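Local coordinates for protein glutathione s-transferase (Oryza sativa, PDB 1OYJ) that conjugates reduced glutathione to a wide range of hydrophobic electrophiles, including herbicides, as a tau-class plant glutathione transferase, at residues Arg22-Glu27 with Pro84-Pro89. Numbering follows the deposited sequence.
Sequences RIAMAE and PHLLPP
In the glutathione transferase fold, the first helix of the thioredoxin-like N-terminal domain (16-28) here meets the linker running from helix 69-79 to the all-helical C-terminal domain, and A24 and L86 carry the apolar part of this junction. The evidence is one methyl-to-methyl approach, A24 CB to L86 CD1 at 4.0 Å, a van der Waals distance. L86 holds CG anti to its carbonyl carbon (chi1 -73°) and extends further through chi2 of 172°, which carries the CD1 methyl across to the helix although the CA atoms of A24 and L86 stand 8.0 Å apart. L73 and L76 of helix 69-79 also touch A24, and V167 of helix 164-169 touches L86, so the pair belongs to a hydrophobic layer shared by both domains. Only 119 Å² is buried in total, which marks a light contact.

Polar bonds to other parts of the fold also hold the linker: D77 accepts from the backbone N of L86 through OD1 and from that of L87 through OD2, and L86 also pairs through its backbone with F164. At the more exposed end of the contact E27 contributes its backbone carbonyl, while its side-chain OE2 is hydrogen-bonded to S206 OG. The helix is regular here, with E27 N bonded to I23 O at 2.8 Å. About one turn along the helix from A24, across this contact, P84 meets main chain: its CG lies 3.9 Å from E27 O.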
ATOM      1  N   ARG A  22     -15.101   9.463  -0.807  1.00 18.54           N
ATOM      2  CA  ARG A  22     -16.371  10.163  -1.179  1.00 20.66           C
ATOM      3  C   ARG A  22     -16.812   9.838  -2.637  1.00 19.64           C
ATOM      4  O   ARG A  22     -18.027   9.557  -2.872  1.00 20.11           O
ATOM      5  CB  ARG A  22     -16.323  11.713  -1.036  1.00 19.86           C
ATOM      6  CG  ARG A  22     -16.106  12.177   0.476  1.00 23.00           C
ATOM      7  CD  ARG A  22     -15.721  13.661   0.674  1.00 24.59           C
ATOM      8  NE  ARG A  22     -14.491  13.843   1.375  1.00 24.90           N
ATOM      9  CZ  ARG A  22     -13.854  14.984   1.442  1.00 25.60           C
ATOM     10  NH1 ARG A  22     -12.702  15.045   2.062  1.00 26.38           N
ATOM     11  NH2 ARG A  22     -14.334  16.047   0.829  1.00 24.84           N
ATOM     12  N   ILE A  23     -15.877   9.978  -3.573  1.00 17.77           N
ATOM     13  CA  ILE A  23     -16.167   9.715  -5.000  1.00 19.13           C
ATOM     14  C   ILE A  23     -16.599   8.277  -5.208  1.00 19.94           C
ATOM     15  O   ILE A  23     -17.514   8.013  -5.945  1.00 22.77           O
ATOM     16  CB  ILE A  23     -14.926  10.075  -5.820  1.00 17.78           C
ATOM     17  CG1 ILE A  23     -14.773  11.606  -5.796  1.00 16.66           C
ATOM     18  CG2 ILE A  23     -14.941   9.553  -7.239  1.00 18.84           C
ATOM     19  CD1 ILE A  23     -13.327  12.001  -6.240  1.00 19.90           C
ATOM     20  N   ALA A  24     -15.911   7.333  -4.532  1.00 20.78           N
ATOM     21  CA  ALA A  24     -16.232   5.921  -4.693  1.00 19.67           C
ATOM     22  C   ALA A  24     -17.629   5.553  -4.186  1.00 20.76           C
ATOM     23  O   ALA A  24     -18.392   4.837  -4.873  1.00 20.99           O
ATOM     24  CB  ALA A  24     -15.175   5.088  -4.076  1.00 20.34           C
ATOM     25  N   MET A  25     -18.012   6.100  -3.038  1.00 20.13           N
ATOM     26  CA  MET A  25     -19.370   5.951  -2.576  1.00 20.97           C
ATOM     27  C   MET A  25     -20.381   6.615  -3.508  1.00 21.28           C
ATOM     28  O   MET A  25     -21.384   6.004  -3.874  1.00 23.27           O
ATOM     29  CB  MET A  25     -19.484   6.462  -1.117  1.00 19.98           C
ATOM     30  CG  MET A  25     -18.860   5.456  -0.163  1.00 22.87           C
ATOM     31  SD  MET A  25     -19.022   5.806   1.590  1.00 24.75           S
ATOM     32  CE  MET A  25     -17.934   7.227   1.866  1.00 23.84           C
ATOM     33  N   ALA A  26     -20.118   7.845  -3.935  1.00 22.54           N
ATOM     34  CA  ALA A  26     -20.974   8.470  -4.912  1.00 22.60           C
ATOM     35  C   ALA A  26     -21.124   7.614  -6.147  1.00 22.46           C
ATOM     36  O   ALA A  26     -22.258   7.422  -6.666  1.00 24.23           O
ATOM     37  CB  ALA A  26     -20.464   9.831  -5.277  1.00 22.01           C
ATOM     38  N   GLU A  27     -20.031   7.119  -6.657  1.00 23.00           N
ATOM     39  CA  GLU A  27     -20.056   6.261  -7.884  1.00 21.64           C
ATOM     40  C   GLU A  27     -20.923   5.059  -7.686  1.00 22.44           C
ATOM     41  O   GLU A  27     -21.532   4.568  -8.649  1.00 19.48           O
ATOM     42  CB  GLU A  27     -18.671   5.773  -8.321  1.00 22.70           C
ATOM     43  CG  GLU A  27     -17.830   6.797  -9.063  1.00 22.35           C
ATOM     44  CD  GLU A  27     -18.442   7.156 -10.381  1.00 29.89           C
ATOM     45  OE1 GLU A  27     -18.501   6.307 -11.276  1.00 28.94           O
ATOM     46  OE2 GLU A  27     -18.862   8.288 -10.501  1.00 29.49           O
ATOM     47  N   PRO A  84     -21.363  -0.810  -8.917  1.00 29.19           N
ATOM     48  CA  PRO A  84     -20.347  -0.844  -9.954  1.00 28.95           C
ATOM     49  C   PRO A  84     -18.976  -0.939  -9.301  1.00 27.60           C
ATOM     50  O   PRO A  84     -18.717  -0.267  -8.314  1.00 28.04           O
ATOM     51  CB  PRO A  84     -20.539   0.477 -10.715  1.00 29.56           C
ATOM     52  CG  PRO A  84     -21.813   1.024 -10.282  1.00 30.85           C
ATOM     53  CD  PRO A  84     -22.251   0.357  -9.046  1.00 29.38           C
ATOM     54  N   HIS A  85     -18.126  -1.795  -9.844  1.00 27.16           N
ATOM     55  CA  HIS A  85     -16.884  -2.190  -9.226  1.00 27.29           C
ATOM     56  C   HIS A  85     -15.741  -1.269  -9.646  1.00 25.39           C
ATOM     57  O   HIS A  85     -15.722  -0.766 -10.759  1.00 25.38           O
ATOM     58  CB  HIS A  85     -16.541  -3.639  -9.605  1.00 27.32           C
ATOM     59  CG  HIS A  85     -16.418  -3.847 -11.082  1.00 32.57           C
ATOM     60  ND1 HIS A  85     -17.459  -4.309 -11.851  1.00 37.69           N
ATOM     61  CD2 HIS A  85     -15.407  -3.566 -11.946  1.00 37.96           C
ATOM     62  CE1 HIS A  85     -17.086  -4.323 -13.124  1.00 39.39           C
ATOM     63  NE2 HIS A  85     -15.835  -3.907 -13.205  1.00 36.53           N
ATOM     64  N   LEU A  86     -14.808  -1.043  -8.745  1.00 23.38           N
ATOM     65  CA  LEU A  86     -13.610  -0.241  -9.053  1.00 23.92           C
ATOM     66  C   LEU A  86     -12.523  -1.138  -9.650  1.00 24.40           C
ATOM     67  O   LEU A  86     -11.732  -0.690 -10.457  1.00 23.45           O
ATOM     68  CB  LEU A  86     -13.077   0.433  -7.791  1.00 23.75           C
ATOM     69  CG  LEU A  86     -13.942   1.588  -7.302  1.00 22.53           C
ATOM     70  CD1 LEU A  86     -13.406   2.033  -5.955  1.00 25.33           C
ATOM     71  CD2 LEU A  86     -13.991   2.658  -8.318  1.00 23.56           C
ATOM     72  N   LEU A  87     -12.491  -2.393  -9.204  1.00 24.20           N
ATOM     73  CA  LEU A  87     -11.569  -3.370  -9.744  1.00 25.66           C
ATOM     74  C   LEU A  87     -12.399  -4.466 -10.365  1.00 28.15           C
ATOM     75  O   LEU A  87     -13.465  -4.786  -9.883  1.00 26.15           O
ATOM     76  CB  LEU A  87     -10.730  -3.948  -8.625  1.00 27.05           C
ATOM     77  CG  LEU A  87      -9.739  -3.005  -7.943  1.00 27.32           C
ATOM     78  CD1 LEU A  87      -9.283  -3.552  -6.666  1.00 30.24           C
ATOM     79  CD2 LEU A  87      -8.633  -2.743  -8.842  1.00 28.80           C
ATOM     80  N   PRO A  88     -11.916  -5.098 -11.422  1.00 31.20           N
ATOM     81  CA  PRO A  88     -12.725  -6.154 -12.059  1.00 33.25           C
ATOM     82  C   PRO A  88     -12.827  -7.331 -11.130  1.00 35.39           C
ATOM     83  O   PRO A  88     -11.831  -7.637 -10.503  1.00 34.78           O
ATOM     84  CB  PRO A  88     -11.909  -6.560 -13.285  1.00 33.14           C
ATOM     85  CG  PRO A  88     -10.664  -5.710 -13.287  1.00 32.99           C
ATOM     86  CD  PRO A  88     -10.600  -4.900 -12.034  1.00 30.85           C
ATOM     87  N   PRO A  89     -13.981  -7.960 -10.972  1.00 39.20           N
ATOM     88  CA  PRO A  89     -14.039  -9.201 -10.181  1.00 42.58           C
ATOM     89  C   PRO A  89     -13.278 -10.312 -10.845  1.00 44.97           C
ATOM     90  O   PRO A  89     -13.470 -10.462 -12.004  1.00 45.58           O
ATOM     91  CB  PRO A  89     -15.515  -9.530 -10.165  1.00 42.94           C
ATOM     92  CG  PRO A  89     -16.193  -8.195 -10.444  1.00 41.53           C
ATOM     93  CD  PRO A  89     -15.310  -7.541 -11.420  1.00 39.23           C
TER